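Lectin (Colocasia esculenta, PDB 5T1X) binds mannose as a GNA-related lectin of taro and agglutinates rabbit erythrocytes, working as a tetramer built from two heterodimers. Local coordinates at the interface of chains A and B. Sequence-based numbering; all coordinates share one arbitrary frame. Chains: chain A, Lectin; chain B, Lectin.

Contact 1: the interface of chains A and B. Residues chain A 59, 74, 76; chain B 105-106.
B:Trp106 turns one face of its indole toward A:Ser74, and this is where the contact packs tightly. The CB methylene of A:Ser74 sits over the five-membered ring, 3.7 Å from its centroid and displaced toward the rim, in a CH-pi contact. With chi1 at 55°, OG of A:Ser74 lies between the backbone N and the carbonyl carbon of its own residue, so it is the methylene and not the hydroxyl that rests on the indole. The indole is presented by an extended chi1 of -174°, with CG opposite the backbone N. Beside it, the methyl CB of A:Ala76 approaches CD1 of B:Trp106 at 3.9 Å and also covers the main chain, 3.6 Å from the carbonyl O of B:Ile105. A:Ala76 thereby hides 43 Å² against chain B, more than any other residue of the patch.

The looser side belongs to B:Ile105. Only its CD1 tip reaches toward A:Gly59, which hides a mere 6 Å², and the contact there is between a methyl and a backbone oxygen. B:Ile105 and B:Trp106, both of C-terminal strand 104-107 of chain B, are laid against loop positions of chain A, so the contact belongs to the heterodimer interface, probably as part of a strand exchange. At the tight side, the carbonyl O of A:Ser74 lies beyond the NE1/CD1 edge of the indole and raised from its plane, 3.4 Å from NE1 of B:Trp106.

Contact 2: the interface of chains A and B. Residues chain A 84, 96-98; chain B 89, 101-103.
A:Gly97 and B:Pro103 are joined by a backbone hydrogen bond where the two chains pass each other. The amide N of A:Gly97 donates to the carbonyl O of B:Pro103 over 3.1 Å, nearly straight at the hydrogen (172°) but arriving about 40° above the carbonyl plane. Its counterpart, from N of B:Gly102 to O of A:Pro98, is weak at 3.4 Å. The local two-fold relation is therefore approximate in its bonding, although the backbone angles of the two Gly-Pro pairs are almost the same.

Next to this link, the CB methylenes of A:Phe96 and B:Tyr101 meet at 3.7 Å. From there the rings point apart, each toward the strand of the opposite chain. The ring of A:Phe96 takes CG1 of B:Val89 on one face, 3.7 Å from the centroid and offset toward the rim, the two side chains crossing at about a right angle. The phenol ring of B:Tyr101 receives the methyl CB of A:Ala84 almost over its centre, at 3.6 Å. A valine on one side and an alanine on the other thus fill matching positions, the shorter one placed more centrally.

Both aromatic residues have CG opposite their own carbonyl carbon, with nearly identical first torsions, which directs the rings outward from the crossing. In B:Val89, a chi1 of 65° turns CG1 toward the phenyl face.

Further out, each proline follows a cis peptide bond, so the Gly-Pro turns redirect the main chain. In the beta-prism II fold of this lectin family, the site is the hinge at which strands 92-96 of chain A and 98-101 of chain B end and the C-terminal strands leave for the partner domain.

Contact 1: the interface of chains A and B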
# COMPACT_ATOMS: atom_id res chain seq x y z
N GLY A 59 6.26 5.83 -10.85
CA GLY A 59 6.47 4.62 -10.06
C GLY A 59 7.88 4.08 -10.04
O GLY A 59 8.07 2.90 -9.74
N SER A 74 15.03 2.03 -10.33
CA SER A 74 14.40 0.72 -10.53
C SER A 74 14.08 0.42 -12.02
O SER A 74 13.74 -0.72 -12.34
CB SER A 74 13.14 0.58 -9.69
OG SER A 74 12.22 1.63 -9.91
N ALA A 76 11.75 0.30 -14.04
CA ALA A 76 10.33 0.03 -14.31
C ALA A 76 9.50 1.29 -14.07
O ALA A 76 9.61 1.92 -13.02
CB ALA A 76 9.83 -1.12 -13.45
N ILE B 105 4.32 -3.28 -10.42
CA ILE B 105 5.13 -3.04 -11.63
C ILE B 105 6.61 -3.39 -11.41
O ILE B 105 7.37 -3.48 -12.39
CB ILE B 105 4.97 -1.56 -12.13
CG1 ILE B 105 5.56 -0.56 -11.11
CG2 ILE B 105 3.48 -1.24 -12.43
CD1 ILE B 105 5.87 0.85 -11.67
N TRP B 106 7.03 -3.51 -10.15
CA TRP B 106 8.42 -3.81 -9.79
C TRP B 106 8.46 -4.50 -8.45
O TRP B 106 7.67 -4.15 -7.56
CB TRP B 106 9.25 -2.51 -9.75
CG TRP B 106 10.72 -2.70 -9.51
CD1 TRP B 106 11.69 -2.82 -10.47
CD2 TRP B 106 11.39 -2.75 -8.25
NE1 TRP B 106 12.92 -2.96 -9.87
CE2 TRP B 106 12.76 -2.95 -8.51
CE3 TRP B 106 10.96 -2.68 -6.91
CZ2 TRP B 106 13.72 -3.04 -7.49
CZ3 TRP B 106 11.91 -2.77 -5.90
CH2 TRP B 106 13.27 -2.94 -6.19

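Contact 2: the interface of chains A and B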
# COMPACT_ATOMS: atom_id res chain seq x y z
N ALA A 84 2.78 3.52 -4.77
CA ALA A 84 3.14 3.12 -3.41
C ALA A 84 4.16 1.98 -3.45
O ALA A 84 3.92 0.97 -4.11
CB ALA A 84 1.90 2.69 -2.64
N PHE A 96 3.51 -0.63 -6.35
CA PHE A 96 2.15 -0.77 -6.88
C PHE A 96 1.66 0.53 -7.43
O PHE A 96 1.76 1.55 -6.75
CB PHE A 96 1.19 -1.18 -5.76
CG PHE A 96 1.40 -2.53 -5.13
CD1 PHE A 96 0.74 -3.65 -5.61
CD2 PHE A 96 2.20 -2.67 -4.00
CE1 PHE A 96 0.91 -4.90 -5.01
CE2 PHE A 96 2.36 -3.91 -3.38
CZ PHE A 96 1.71 -5.02 -3.89
N GLY A 97 1.06 0.50 -8.61
CA GLY A 97 0.45 1.71 -9.12
C GLY A 97 0.07 1.71 -10.58
O GLY A 97 0.46 0.80 -11.32
N PRO A 98 -0.63 2.78 -11.02
CA PRO A 98 -1.10 3.94 -10.23
C PRO A 98 -2.31 3.60 -9.35
O PRO A 98 -2.83 2.49 -9.41
CB PRO A 98 -1.47 4.96 -11.31
CG PRO A 98 -1.95 4.11 -12.45
CD PRO A 98 -1.05 2.89 -12.43
N VAL B 89 -2.98 -3.64 -3.78
CA VAL B 89 -2.95 -3.44 -2.34
C VAL B 89 -3.87 -2.28 -1.98
O VAL B 89 -3.90 -1.27 -2.68
CB VAL B 89 -1.50 -3.23 -1.79
CG1 VAL B 89 -0.87 -1.95 -2.32
CG2 VAL B 89 -1.47 -3.26 -0.25
N TYR B 101 -3.93 0.60 -4.77
CA TYR B 101 -2.81 0.76 -5.70
C TYR B 101 -2.56 -0.52 -6.45
O TYR B 101 -2.46 -1.58 -5.84
CB TYR B 101 -1.52 1.14 -4.96
CG TYR B 101 -1.53 2.49 -4.29
CD1 TYR B 101 -1.09 3.63 -4.98
CD2 TYR B 101 -1.83 2.62 -2.94
CE1 TYR B 101 -1.04 4.87 -4.36
CE2 TYR B 101 -1.77 3.86 -2.30
CZ TYR B 101 -1.37 4.98 -3.02
OH TYR B 101 -1.34 6.22 -2.41
N GLY B 102 -2.32 -0.39 -7.74
CA GLY B 102 -1.92 -1.53 -8.55
C GLY B 102 -2.02 -1.31 -10.05
O GLY B 102 -2.59 -0.33 -10.51
N PRO B 103 -1.55 -2.29 -10.84
CA PRO B 103 -0.91 -3.54 -10.42
C PRO B 103 0.53 -3.35 -9.94
O PRO B 103 1.08 -2.24 -10.04
CB PRO B 103 -0.96 -4.38 -11.70
CG PRO B 103 -0.78 -3.35 -12.80
CD PRO B 103 -1.59 -2.16 -12.31

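The centres of contact 1 and contact 2 lie about 10 Å apart, and B:Pro103 of contact 2 is followed closely by B:Ile105 and B:Trp106 of contact 1. Contact 2 is the crossover, contributed to in near-equivalent fashion by both chains; contact 1 shows where strand 104-107 of chain B arrives on chain A. Strand 99-103 of chain A, starting just after A:Pro98, would be expected to make the reciprocal exchange. Such swapping of C-terminal strands is characteristic of GNA-related lectins and fits the heterodimer of chains 1 and 2, two of which make up the tetramer.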